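Glucanase (Clostridium thermocellum, PDB 5GXX) probably hydrolyses internal beta-1,4-glucosidic bonds of cellulose, as a family 9 endoglucanase of the cellulosome. Local coordinates at residues A10-I15 / T432-F437; M148-A153 / L202-W207; F310-Y315 / Y329-S334; N468-W473 / E546-E551. The protein carries 1 engineered substitution. One frame throughout, in Å; residues are numbered along the deposited sequence.

Contact 1. Residues A10-I15 / T432-F437; sequences ALQKAI and TPLANF
The helix segment 10-15 meets an irregular run of chain, 432-437, at Gln12 and Pro433, whose CA atoms are 6.5 Å apart. A type I beta turn from Leu434 to Phe437 bends the second segment, and both ends of that turn face the helix. Gln12 stretches out from the helix, with CG anti to the backbone N (chi1 172°), and puts its amide against the backbone of Leu434. Gln12 OE1 accepts from Leu434 N at 2.9 Å. Gln12 NE2 donates to Leu434 O at 3.0 Å, in the carbonyl plane and on a lone pair. One side-chain amide thus satisfies both polar backbone atoms of a single residue, which fixes the rotation of the amide. Helix 7-20 belongs to the helical catalytic domain of glycosyl hydrolase family 9, and the loop it holds leads from helix 412-429 to strand 447-456. CB of Pro433 lies 3.7 Å from Gln12 OE1. The Phe437 ring slides past Gln12 in the opposite direction, its plane 44° from that of the amide. The extended Lys13 chain crosses the same ring at a slant, Lys13 CE 3.8 Å from Phe437 CE1. CD1 of Leu434 lies 3.9 Å from Lys13 NZ. That ammonium end is held by Gly352 O and by a salt bridge to Glu9. Tyr385 and Tyr16 each make an edge-to-face pair with Phe437.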
loop_
_atom_site.group_PDB
_atom_site.type_symbol
_atom_site.label_atom_id
_atom_site.label_comp_id
_atom_site.label_asym_id
_atom_site.label_seq_id
_atom_site.Cartn_x
_atom_site.Cartn_y
_atom_site.Cartn_z
ATOM N N ALA A 10 -26.909 -10.834 42.211
ATOM C CA ALA A 10 -26.705 -11.613 40.985
ATOM C C ALA A 10 -27.858 -11.428 39.995
ATOM O O ALA A 10 -27.658 -11.224 38.790
ATOM C CB ALA A 10 -26.543 -13.072 41.334
ATOM N N LEU A 11 -29.082 -11.506 40.501
ATOM C CA LEU A 11 -30.260 -11.290 39.668
ATOM C C LEU A 11 -30.316 -9.908 39.043
ATOM O O LEU A 11 -30.592 -9.788 37.830
ATOM C CB LEU A 11 -31.522 -11.527 40.500
ATOM C CG LEU A 11 -32.845 -11.272 39.778
ATOM C CD1 LEU A 11 -32.990 -12.243 38.608
ATOM C CD2 LEU A 11 -34.013 -11.410 40.769
ATOM N N GLN A 12 -30.073 -8.895 39.870
ATOM C CA GLN A 12 -30.015 -7.500 39.453
ATOM C C GLN A 12 -29.048 -7.322 38.286
ATOM O O GLN A 12 -29.379 -6.691 37.278
ATOM C CB GLN A 12 -29.606 -6.640 40.660
ATOM C CG GLN A 12 -29.304 -5.173 40.375
ATOM C CD GLN A 12 -28.710 -4.485 41.595
ATOM O OE1 GLN A 12 -27.902 -5.081 42.321
ATOM N NE2 GLN A 12 -29.105 -3.230 41.828
ATOM N N LYS A 13 -27.866 -7.922 38.399
ATOM C CA LYS A 13 -26.867 -7.814 37.350
ATOM C C LYS A 13 -27.237 -8.632 36.121
ATOM O O LYS A 13 -27.081 -8.154 34.996
ATOM C CB LYS A 13 -25.472 -8.145 37.900
ATOM C CG LYS A 13 -25.018 -7.037 38.834
ATOM C CD LYS A 13 -23.724 -7.357 39.571
ATOM C CE LYS A 13 -23.313 -6.113 40.369
ATOM N NZ LYS A 13 -22.035 -6.329 41.098
ATOM N N ALA A 14 -27.740 -9.840 36.353
ATOM C CA ALA A 14 -28.111 -10.748 35.271
ATOM C C ALA A 14 -29.205 -10.183 34.367
ATOM O O ALA A 14 -29.195 -10.440 33.164
ATOM C CB ALA A 14 -28.466 -12.147 35.808
ATOM N N ILE A 15 -30.076 -9.350 34.936
ATOM C CA ILE A 15 -31.096 -8.648 34.160
ATOM C C ILE A 15 -30.522 -7.484 33.364
ATOM O O ILE A 15 -30.874 -7.293 32.189
ATOM C CB ILE A 15 -32.224 -8.149 35.089
ATOM C CG1 ILE A 15 -32.915 -9.347 35.745
ATOM C CG2 ILE A 15 -33.257 -7.312 34.304
ATOM C CD1 ILE A 15 -33.738 -8.942 36.976
ATOM N N THR A 432 -30.181 -8.133 49.400
ATOM C CA THR A 432 -30.428 -6.737 49.038
ATOM C C THR A 432 -29.686 -6.396 47.741
ATOM O O THR A 432 -28.491 -6.649 47.611
ATOM C CB THR A 432 -29.968 -5.790 50.163
ATOM O OG1 THR A 432 -30.406 -6.293 51.433
ATOM C CG2 THR A 432 -30.539 -4.394 49.958
ATOM N N PRO A 433 -30.380 -5.798 46.765
ATOM C CA PRO A 433 -29.648 -5.391 45.558
ATOM C C PRO A 433 -28.707 -4.209 45.840
ATOM O O PRO A 433 -28.868 -3.536 46.857
ATOM C CB PRO A 433 -30.776 -4.998 44.600
ATOM C CG PRO A 433 -31.866 -4.508 45.521
ATOM C CD PRO A 433 -31.810 -5.449 46.691
ATOM N N LEU A 434 -27.717 -3.974 44.980
ATOM C CA LEU A 434 -26.824 -2.816 45.098
ATOM C C LEU A 434 -27.549 -1.494 44.892
ATOM O O LEU A 434 -28.163 -1.280 43.854
ATOM C CB LEU A 434 -25.701 -2.875 44.061
ATOM C CG LEU A 434 -24.571 -3.894 44.167
ATOM C CD1 LEU A 434 -23.436 -3.381 43.278
ATOM C CD2 LEU A 434 -24.141 -4.003 45.624
ATOM N N ALA A 435 -27.437 -0.589 45.861
ATOM C CA ALA A 435 -28.176 0.677 45.819
ATOM C C ALA A 435 -27.812 1.615 44.675
ATOM O O ALA A 435 -28.686 2.256 44.085
ATOM C CB ALA A 435 -28.056 1.423 47.162
ATOM N N ASN A 436 -26.533 1.734 44.354
ATOM C CA ASN A 436 -26.180 2.801 43.426
ATOM C C ASN A 436 -25.820 2.233 42.046
ATOM O O ASN A 436 -24.858 2.655 41.411
ATOM C CB ASN A 436 -25.073 3.696 44.020
ATOM C CG ASN A 436 -25.367 4.157 45.456
ATOM O OD1 ASN A 436 -26.346 4.867 45.722
ATOM N ND2 ASN A 436 -24.495 3.767 46.388
ATOM N N PHE A 437 -26.610 1.274 41.577
ATOM C CA PHE A 437 -26.169 0.420 40.475
ATOM C C PHE A 437 -26.768 0.854 39.132
ATOM O O PHE A 437 -27.967 1.132 39.037
ATOM C CB PHE A 437 -26.443 -1.065 40.786
ATOM C CG PHE A 437 -26.171 -1.968 39.618
ATOM C CD1 PHE A 437 -24.885 -2.406 39.347
ATOM C CD2 PHE A 437 -27.196 -2.284 38.738
ATOM C CE1 PHE A 437 -24.631 -3.211 38.225
ATOM C CE2 PHE A 437 -26.940 -3.044 37.600
ATOM C CZ PHE A 437 -25.671 -3.513 37.350
#

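Contact 2. Residues M148-A153 / L202-W207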
loop_
_atom_site.group_PDB
_atom_site.type_symbol
_atom_site.label_atom_id
_atom_site.label_comp_id
_atom_site.label_asym_id
_atom_site.label_seq_id
_atom_site.Cartn_x
_atom_site.Cartn_y
_atom_site.Cartn_z
ATOM N N MET A 148 -41.085 -17.932 18.657
ATOM C CA MET A 148 -41.589 -16.565 18.777
ATOM C C MET A 148 -43.004 -16.601 19.363
ATOM O O MET A 148 -43.349 -15.783 20.217
ATOM C CB MET A 148 -41.562 -15.835 17.426
ATOM C CG MET A 148 -40.158 -15.629 16.859
ATOM S SD MET A 148 -40.137 -15.144 15.107
ATOM C CE MET A 148 -41.000 -13.565 15.151
ATOM N N ALA A 149 -43.804 -17.579 18.938
ATOM C CA ALA A 149 -45.151 -17.742 19.477
ATOM C C ALA A 149 -45.130 -18.030 20.976
ATOM O O ALA A 149 -45.910 -17.448 21.727
ATOM C CB ALA A 149 -45.880 -18.868 18.770
ATOM N N ALA A 150 -44.244 -18.936 21.393
ATOM C CA ALA A 150 -44.148 -19.337 22.789
ATOM C C ALA A 150 -43.776 -18.148 23.669
ATOM O O ALA A 150 -44.364 -17.942 24.735
ATOM C CB ALA A 150 -43.110 -20.447 22.943
ATOM N N ALA A 151 -42.800 -17.364 23.212
ATOM C CA ALA A 151 -42.337 -16.192 23.960
ATOM C C ALA A 151 -43.476 -15.207 24.160
ATOM O O ALA A 151 -43.696 -14.681 25.255
ATOM C CB ALA A 151 -41.187 -15.525 23.231
ATOM N N LEU A 152 -44.231 -14.999 23.087
ATOM C CA LEU A 152 -45.379 -14.102 23.174
ATOM C C LEU A 152 -46.537 -14.666 23.999
ATOM O O LEU A 152 -47.259 -13.918 24.670
ATOM C CB LEU A 152 -45.826 -13.679 21.771
ATOM C CG LEU A 152 -44.833 -12.741 21.075
ATOM C CD1 LEU A 152 -45.033 -12.749 19.561
ATOM C CD2 LEU A 152 -44.905 -11.313 21.626
ATOM N N ALA A 153 -46.686 -15.982 24.007
ATOM C CA ALA A 153 -47.731 -16.602 24.817
ATOM C C ALA A 153 -47.439 -16.411 26.302
ATOM O O ALA A 153 -48.252 -15.869 27.045
ATOM C CB ALA A 153 -47.880 -18.073 24.474
ATOM N N LEU A 202 -44.786 -28.113 20.459
ATOM C CA LEU A 202 -45.133 -28.528 21.818
ATOM C C LEU A 202 -45.047 -27.394 22.836
ATOM O O LEU A 202 -45.979 -27.167 23.609
ATOM C CB LEU A 202 -44.195 -29.653 22.282
ATOM C CG LEU A 202 -44.377 -30.138 23.725
ATOM C CD1 LEU A 202 -45.786 -30.666 23.979
ATOM C CD2 LEU A 202 -43.328 -31.208 24.005
ATOM N N TRP A 203 -43.903 -26.720 22.857
ATOM C CA TRP A 203 -43.614 -25.625 23.781
ATOM C C TRP A 203 -44.609 -24.492 23.586
ATOM O O TRP A 203 -45.205 -24.013 24.546
ATOM C CB TRP A 203 -42.173 -25.179 23.514
ATOM C CG TRP A 203 -41.544 -24.017 24.227
ATOM C CD1 TRP A 203 -41.046 -22.910 23.624
ATOM C CD2 TRP A 203 -41.221 -23.890 25.625
ATOM N NE1 TRP A 203 -40.453 -22.071 24.544
ATOM C CE2 TRP A 203 -40.540 -22.656 25.782
ATOM C CE3 TRP A 203 -41.425 -24.694 26.750
ATOM C CZ2 TRP A 203 -40.087 -22.199 27.022
ATOM C CZ3 TRP A 203 -40.983 -24.226 27.979
ATOM C CH2 TRP A 203 -40.316 -23.002 28.103
ATOM N N ALA A 204 -44.841 -24.103 22.337
ATOM C CA ALA A 204 -45.752 -23.000 22.080
ATOM C C ALA A 204 -47.204 -23.347 22.423
ATOM O O ALA A 204 -47.885 -22.552 23.080
ATOM C CB ALA A 204 -45.626 -22.559 20.628
ATOM N N SER A 205 -47.677 -24.520 21.996
ATOM C CA SER A 205 -49.048 -24.936 22.306
ATOM C C SER A 205 -49.268 -25.078 23.816
ATOM O O SER A 205 -50.341 -24.735 24.317
ATOM C CB SER A 205 -49.471 -26.207 21.542
ATOM O OG SER A 205 -48.617 -27.311 21.800
ATOM N N THR A 206 -48.252 -25.554 24.542
ATOM C CA THR A 206 -48.347 -25.703 25.993
ATOM C C THR A 206 -48.527 -24.340 26.649
ATOM O O THR A 206 -49.411 -24.167 27.485
ATOM C CB THR A 206 -47.104 -26.433 26.559
ATOM O OG1 THR A 206 -47.074 -27.755 26.015
ATOM C CG2 THR A 206 -47.126 -26.500 28.083
ATOM N N TRP A 207 -47.693 -23.374 26.269
ATOM C CA TRP A 207 -47.850 -22.010 26.764
ATOM C C TRP A 207 -49.186 -21.370 26.374
ATOM O O TRP A 207 -49.750 -20.616 27.166
ATOM C CB TRP A 207 -46.671 -21.116 26.349
ATOM C CG TRP A 207 -45.480 -21.300 27.269
ATOM C CD1 TRP A 207 -44.250 -21.798 26.937
ATOM C CD2 TRP A 207 -45.430 -20.999 28.670
ATOM N NE1 TRP A 207 -43.433 -21.818 28.048
ATOM C CE2 TRP A 207 -44.132 -21.343 29.126
ATOM C CE3 TRP A 207 -46.352 -20.479 29.590
ATOM C CZ2 TRP A 207 -43.733 -21.183 30.457
ATOM C CZ3 TRP A 207 -45.952 -20.318 30.919
ATOM C CH2 TRP A 207 -44.651 -20.667 31.334
#
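Trp203 has chi1 177°, CG anti to its own backbone N, and this turns the indole so that its five-membered ring reaches Ala150. Trp207 takes the other course: with chi1 -81° its CG lies beside the backbone N, while its CB faces the opposing helix. The closest approach is Ala150 CB to Trp203 CD1, 3.3 Å, a tight fit, with the methyl set obliquely to the ring. Ala150 CB also touches Ala204 CB at 4.0 Å. Ala149 CB meets the same Ala204 CB at 4.1 Å, and Ala153 CB lies 3.8 Å from Trp207 CB. Small residues let the backbones come close: CA of Ala150 is 4.1 Å from CA of Ala204. The two short helix segments are near parallel, 23° apart, with axes 8.1 Å from each other. They join helices 142-158 and 198-212 of the (alpha/alpha)6 barrel of family 9. Within the second helix Trp207 turns its edge to one face of Trp203, with Trp207 NE1 3.3 Å above the Trp203 plane, offset toward the rim. Trp70 on helix 58-75 meets both rings, and Leu255 on helix 249-260 touches both. The contact is apolar and buried, with alanine methyls against another alanine, the Trp203 indole and the CB of Trp207. The polar edge of Trp203 is satisfied by Gln147, whose OE1 accepts from NE1, so that burying this indole probably costs little in hydrogen bonding.

Contact 3. Residues F310-Y315 / Y329-S334; sequences FLAFVY and YNFAKS
The Phe313 ring carries the methyl of Ala332 over the centre of one face and meets Tyr329 at its edge. Ala332 CB is 3.5 Å from the centroid of the Phe313 ring and almost on its normal, a CH-pi contact. The pair with Tyr329 is an offset edge-to-face one, with the edge of Phe313 toward the tyrosine face. The ring planes are 63° apart, and Phe313 CE1 lies 3.6 Å from Tyr329 CD2. This is an antiparallel helix pair of the (alpha/alpha)6 barrel, made by the consecutive helices 301-318 and 322-340. The short segments run at 149° to each other, with axes 8.2 Å apart. Phe313 reaches across because its CG is anti to the carbonyl carbon (chi1 -79°), which brings the ring against Ala332 and Tyr329 of the facing helix. There its far end also nears the backbone, with Phe313 CZ 3.7 Å from Lys333 N. Tyr329 OH is hydrogen-bonded to Glu428 and Tyr429 of helix 412-429, while Lys333 NZ makes a salt bridge with Asp337, one turn on in its own helix. Arg424 of helix 412-429 touches both Phe313 and Tyr329. Ala312 CB also meets Ala332 CB, at 4.0 Å. Its other neighbour is Phe331, approached in the plane of its ring: Ala312 CB lies at the edge, 3.8 Å from Phe331 CD2.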
loop_
_atom_site.group_PDB
_atom_site.type_symbol
_atom_site.label_atom_id
_atom_site.label_comp_id
_atom_site.label_asym_id
_atom_site.label_seq_id
_atom_site.Cartn_x
_atom_site.Cartn_y
_atom_site.Cartn_z
ATOM N N PHE A 310 -32.887 -24.234 36.685
ATOM C CA PHE A 310 -34.241 -23.670 36.674
ATOM C C PHE A 310 -35.308 -24.734 36.517
ATOM O O PHE A 310 -36.265 -24.745 37.290
ATOM C CB PHE A 310 -34.350 -22.596 35.592
ATOM C CG PHE A 310 -35.691 -21.903 35.542
ATOM C CD1 PHE A 310 -36.248 -21.357 36.695
ATOM C CD2 PHE A 310 -36.379 -21.787 34.344
ATOM C CE1 PHE A 310 -37.466 -20.702 36.660
ATOM C CE2 PHE A 310 -37.614 -21.137 34.297
ATOM C CZ PHE A 310 -38.158 -20.588 35.456
ATOM N N LEU A 311 -35.152 -25.632 35.552
ATOM C CA LEU A 311 -36.140 -26.696 35.379
ATOM C C LEU A 311 -36.282 -27.569 36.620
ATOM O O LEU A 311 -37.399 -27.953 36.990
ATOM C CB LEU A 311 -35.763 -27.594 34.208
ATOM C CG LEU A 311 -36.363 -27.231 32.848
ATOM C CD1 LEU A 311 -35.919 -25.855 32.367
ATOM C CD2 LEU A 311 -36.036 -28.288 31.801
ATOM N N ALA A 312 -35.145 -27.870 37.256
ATOM C CA ALA A 312 -35.129 -28.690 38.467
ATOM C C ALA A 312 -35.838 -28.002 39.630
ATOM O O ALA A 312 -36.607 -28.659 40.340
ATOM C CB ALA A 312 -33.693 -29.085 38.830
ATOM N N PHE A 313 -35.631 -26.696 39.796
ATOM C CA PHE A 313 -36.346 -25.949 40.832
ATOM C C PHE A 313 -37.854 -25.989 40.559
ATOM O O PHE A 313 -38.649 -26.223 41.473
ATOM C CB PHE A 313 -35.901 -24.477 40.889
ATOM C CG PHE A 313 -34.590 -24.206 41.599
ATOM C CD1 PHE A 313 -34.274 -24.745 42.846
ATOM C CD2 PHE A 313 -33.690 -23.313 41.032
ATOM C CE1 PHE A 313 -33.070 -24.448 43.479
ATOM C CE2 PHE A 313 -32.496 -22.962 41.667
ATOM C CZ PHE A 313 -32.179 -23.531 42.900
ATOM N N VAL A 314 -38.256 -25.714 39.318
ATOM C CA VAL A 314 -39.679 -25.670 38.977
ATOM C C VAL A 314 -40.318 -27.038 39.221
ATOM O O VAL A 314 -41.400 -27.138 39.803
ATOM C CB VAL A 314 -39.917 -25.179 37.530
ATOM C CG1 VAL A 314 -41.394 -25.356 37.139
ATOM C CG2 VAL A 314 -39.525 -23.719 37.351
ATOM N N TYR A 315 -39.630 -28.103 38.822
ATOM C CA TYR A 315 -40.165 -29.437 38.998
ATOM C C TYR A 315 -40.231 -29.806 40.483
ATOM O O TYR A 315 -41.263 -30.279 40.966
ATOM C CB TYR A 315 -39.384 -30.480 38.194
ATOM C CG TYR A 315 -40.087 -31.819 38.275
ATOM C CD1 TYR A 315 -41.349 -32.002 37.680
ATOM C CD2 TYR A 315 -39.513 -32.892 38.970
ATOM C CE1 TYR A 315 -42.028 -33.198 37.794
ATOM C CE2 TYR A 315 -40.187 -34.114 39.068
ATOM C CZ TYR A 315 -41.433 -34.254 38.472
ATOM O OH TYR A 315 -42.122 -35.444 38.550
ATOM N N TYR A 329 -33.609 -30.061 44.130
ATOM C CA TYR A 329 -33.208 -28.768 44.686
ATOM C C TYR A 329 -31.689 -28.704 44.879
ATOM O O TYR A 329 -31.068 -27.708 44.517
ATOM C CB TYR A 329 -33.898 -28.513 46.036
ATOM C CG TYR A 329 -33.525 -27.194 46.681
ATOM C CD1 TYR A 329 -32.389 -27.073 47.494
ATOM C CD2 TYR A 329 -34.295 -26.050 46.470
ATOM C CE1 TYR A 329 -32.029 -25.868 48.084
ATOM C CE2 TYR A 329 -33.940 -24.841 47.064
ATOM C CZ TYR A 329 -32.810 -24.759 47.870
ATOM O OH TYR A 329 -32.465 -23.564 48.450
ATOM N N ASN A 330 -31.091 -29.746 45.452
ATOM C CA ASN A 330 -29.654 -29.693 45.749
ATOM C C ASN A 330 -28.846 -29.623 44.451
ATOM O O ASN A 330 -27.858 -28.877 44.352
ATOM C CB ASN A 330 -29.243 -30.940 46.538
ATOM C CG ASN A 330 -29.635 -30.879 48.008
ATOM O OD1 ASN A 330 -30.033 -29.831 48.521
ATOM N ND2 ASN A 330 -29.491 -32.017 48.695
ATOM N N PHE A 331 -29.296 -30.412 43.472
ATOM C CA PHE A 331 -28.688 -30.315 42.136
ATOM C C PHE A 331 -28.739 -28.886 41.597
ATOM O O PHE A 331 -27.716 -28.333 41.166
ATOM C CB PHE A 331 -29.358 -31.274 41.138
ATOM C CG PHE A 331 -29.118 -30.886 39.703
ATOM C CD1 PHE A 331 -27.883 -31.116 39.109
ATOM C CD2 PHE A 331 -30.123 -30.253 38.966
ATOM C CE1 PHE A 331 -27.646 -30.704 37.807
ATOM C CE2 PHE A 331 -29.880 -29.827 37.668
ATOM C CZ PHE A 331 -28.651 -30.085 37.074
ATOM N N ALA A 332 -29.930 -28.296 41.596
ATOM C CA ALA A 332 -30.108 -26.968 41.015
ATOM C C ALA A 332 -29.228 -25.936 41.732
ATOM O O ALA A 332 -28.492 -25.189 41.087
ATOM C CB ALA A 332 -31.595 -26.597 41.092
ATOM N N LYS A 333 -29.290 -25.911 43.063
ATOM C CA LYS A 333 -28.540 -24.895 43.805
ATOM C C LYS A 333 -27.044 -25.117 43.604
ATOM O O LYS A 333 -26.290 -24.143 43.518
ATOM C CB LYS A 333 -28.925 -24.873 45.298
ATOM C CG LYS A 333 -28.209 -23.779 46.095
ATOM C CD LYS A 333 -28.748 -23.685 47.522
ATOM C CE LYS A 333 -28.279 -22.397 48.185
ATOM N NZ LYS A 333 -26.836 -22.498 48.584
ATOM N N SER A 334 -26.628 -26.377 43.487
ATOM C CA SER A 334 -25.211 -26.653 43.302
ATOM C C SER A 334 -24.692 -26.075 41.989
ATOM O O SER A 334 -23.546 -25.638 41.898
ATOM C CB SER A 334 -24.903 -28.153 43.396
ATOM O OG SER A 334 -25.261 -28.838 42.216
#

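Contact 4. Residues N468-W473 / E546-E551; sequences NNRSSW and EQYAAE
Asn468 lies alongside Tyr548, pointing the same way, with Asn468 OD1 at the edge of the phenol ring and 3.3 Å from Tyr548 CE1. Asn468 is near the end of strand 460-469, and Tyr548 just precedes strand 549-557. The two strands are antiparallel neighbours in a beta sheet that includes strands of the cellulose-binding domain. Asn468 and Ala549 form a non-hydrogen-bonded pair, and their side chains share a face of the sheet. The methyl CB of Ala549 sits 3.8 Å from Asn468 ND2. Just beyond that pair, Asn469 N donates to Tyr548 O at 2.8 Å. Tyr548 CG stands between its backbone N and carbonyl carbon (chi1 80°), which swings the ring toward Asn468 and Arg470. Arg470 grips Asn468 OD1 side-on with two nitrogens, NE at 2.8 Å and NH2 at 2.9 Å. Both donors come from the same face of the amide plane. The guanidinium is thereby held beside the tyrosine, its plane 84° from that of the ring, with Arg470 NH2 3.8 Å from Tyr548 CE1. Glu450 forms a salt bridge with the same NH2 and accepts from Asn468 ND2, which ties strand 447-456 to this cluster. Arg381 donates to Arg470 O, and His382 bonds to Ser472 OG. Past the strand end the chain makes an Asx turn, in which Asn469 OD1 accepts from Ser471 N at 2.9 Å.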
loop_
_atom_site.group_PDB
_atom_site.type_symbol
_atom_site.label_atom_id
_atom_site.label_comp_id
_atom_site.label_asym_id
_atom_site.label_seq_id
_atom_site.Cartn_x
_atom_site.Cartn_y
_atom_site.Cartn_z
ATOM N N ASN A 468 -8.358 11.926 16.148
ATOM C CA ASN A 468 -8.826 10.614 16.601
ATOM C C ASN A 468 -10.300 10.602 17.020
ATOM O O ASN A 468 -10.757 11.491 17.730
ATOM C CB ASN A 468 -8.009 10.148 17.815
ATOM C CG ASN A 468 -6.652 9.581 17.449
ATOM O OD1 ASN A 468 -6.410 8.385 17.603
ATOM N ND2 ASN A 468 -5.734 10.443 17.019
ATOM N N ASN A 469 -11.009 9.553 16.616
ATOM C CA ASN A 469 -12.272 9.155 17.248
ATOM C C ASN A 469 -12.142 7.759 17.838
ATOM O O ASN A 469 -12.305 6.754 17.136
ATOM C CB ASN A 469 -13.425 9.183 16.239
ATOM C CG ASN A 469 -14.768 8.778 16.851
ATOM O OD1 ASN A 469 -14.836 8.361 18.008
ATOM N ND2 ASN A 469 -15.833 8.860 16.060
ATOM N N ARG A 470 -11.857 7.729 19.137
ATOM C CA ARG A 470 -11.824 6.490 19.915
ATOM C C ARG A 470 -12.956 6.522 20.936
ATOM O O ARG A 470 -12.816 6.070 22.082
ATOM C CB ARG A 470 -10.469 6.269 20.575
ATOM C CG ARG A 470 -9.272 6.430 19.634
ATOM C CD ARG A 470 -8.000 6.010 20.343
ATOM N NE ARG A 470 -6.838 6.443 19.569
ATOM C CZ ARG A 470 -5.567 6.266 19.920
ATOM N NH1 ARG A 470 -5.245 5.602 21.025
ATOM N NH2 ARG A 470 -4.609 6.733 19.125
ATOM N N SER A 471 -14.089 7.071 20.517
ATOM C CA SER A 471 -15.252 7.165 21.416
ATOM C C SER A 471 -15.754 5.814 21.915
ATOM O O SER A 471 -15.589 4.800 21.245
ATOM C CB SER A 471 -16.393 7.953 20.764
ATOM O OG SER A 471 -16.841 7.337 19.563
ATOM N N SER A 472 -16.365 5.820 23.093
ATOM C CA SER A 472 -16.813 4.579 23.731
ATOM C C SER A 472 -17.909 4.792 24.779
ATOM O O SER A 472 -18.496 3.801 25.220
ATOM C CB SER A 472 -15.631 3.810 24.335
ATOM O OG SER A 472 -15.838 2.411 24.248
ATOM N N TRP A 473 -18.207 6.039 25.166
ATOM C CA TRP A 473 -19.222 6.293 26.203
ATOM C C TRP A 473 -20.364 7.185 25.718
ATOM O O TRP A 473 -20.525 8.304 26.210
ATOM C CB TRP A 473 -18.587 6.924 27.452
ATOM C CG TRP A 473 -17.756 5.983 28.232
ATOM C CD1 TRP A 473 -18.165 5.200 29.269
ATOM C CD2 TRP A 473 -16.361 5.725 28.052
ATOM N NE1 TRP A 473 -17.106 4.470 29.752
ATOM C CE2 TRP A 473 -15.986 4.770 29.022
ATOM C CE3 TRP A 473 -15.394 6.213 27.162
ATOM C CZ2 TRP A 473 -14.685 4.283 29.121
ATOM C CZ3 TRP A 473 -14.096 5.738 27.268
ATOM C CH2 TRP A 473 -13.754 4.779 28.247
ATOM N N GLU A 546 -7.608 2.215 9.500
ATOM C CA GLU A 546 -7.554 3.401 8.649
ATOM C C GLU A 546 -8.469 4.505 9.167
ATOM O O GLU A 546 -8.143 5.681 9.103
ATOM C CB GLU A 546 -7.918 3.056 7.198
ATOM C CG GLU A 546 -6.961 2.056 6.546
ATOM C CD GLU A 546 -5.504 2.394 6.792
ATOM O OE1 GLU A 546 -5.085 3.512 6.409
ATOM O OE2 GLU A 546 -4.784 1.546 7.372
ATOM N N GLN A 547 -9.603 4.112 9.735
ATOM C CA GLN A 547 -10.721 5.032 9.923
ATOM C C GLN A 547 -10.721 5.755 11.264
ATOM O O GLN A 547 -11.342 6.816 11.371
ATOM C CB GLN A 547 -12.044 4.287 9.699
ATOM C CG GLN A 547 -12.152 3.594 8.330
ATOM C CD GLN A 547 -11.782 2.105 8.276
ATOM O OE1 GLN A 547 -10.977 1.550 9.056
ATOM N NE2 GLN A 547 -12.363 1.449 7.274
ATOM N N TYR A 548 -10.022 5.229 12.270
ATOM C CA TYR A 548 -10.139 5.797 13.616
ATOM C C TYR A 548 -9.467 7.161 13.773
ATOM O O TYR A 548 -9.748 7.880 14.722
ATOM C CB TYR A 548 -9.648 4.821 14.683
ATOM C CG TYR A 548 -8.151 4.771 14.856
ATOM C CD1 TYR A 548 -7.487 5.703 15.648
ATOM C CD2 TYR A 548 -7.401 3.774 14.245
ATOM C CE1 TYR A 548 -6.123 5.649 15.823
ATOM C CE2 TYR A 548 -6.025 3.713 14.412
ATOM C CZ TYR A 548 -5.393 4.649 15.209
ATOM O OH TYR A 548 -4.031 4.598 15.391
ATOM N N ALA A 549 -8.595 7.527 12.838
ATOM C CA ALA A 549 -8.020 8.866 12.869
ATOM C C ALA A 549 -7.798 9.340 11.440
ATOM O O ALA A 549 -7.543 8.521 10.551
ATOM C CB ALA A 549 -6.712 8.888 13.663
ATOM N N ALA A 550 -7.898 10.649 11.235
ATOM C CA ALA A 550 -7.501 11.238 9.961
ATOM C C ALA A 550 -6.160 11.968 10.068
ATOM O O ALA A 550 -5.976 12.812 10.960
ATOM C CB ALA A 550 -8.596 12.169 9.476
ATOM N N GLU A 551 -5.226 11.621 9.177
ATOM C CA GLU A 551 -3.887 12.201 9.151
ATOM C C GLU A 551 -3.800 13.363 8.177
ATOM O O GLU A 551 -4.258 13.262 7.036
ATOM C CB GLU A 551 -2.831 11.146 8.816
ATOM C CG GLU A 551 -1.418 11.719 8.730
ATOM C CD GLU A 551 -0.343 10.661 8.544
ATOM O OE1 GLU A 551 -0.593 9.466 8.812
ATOM O OE2 GLU A 551 0.774 11.032 8.129
#

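Contacts 2 and 3 lie in the helical family 9 domain, in series along the chain, with centres 23 Å apart and nearest atoms about 7 Å apart. Both are nested within the loop that contact 1 closes. Contact 1 brings helix 7-20 against the loop after helix 412-429, so the chain ends of the helical part meet. Trp70 of helix 58-75 meets both tryptophans of contact 2 and packs on Phe310 and Leu311 of helix 301-318, which also carries contact 3. Contact 4 comes last, in the beta-rich part. Its centre is 34 Å from that of contact 1, and 45 and 48 Å from those of contacts 2 and 3, across the chain's centre.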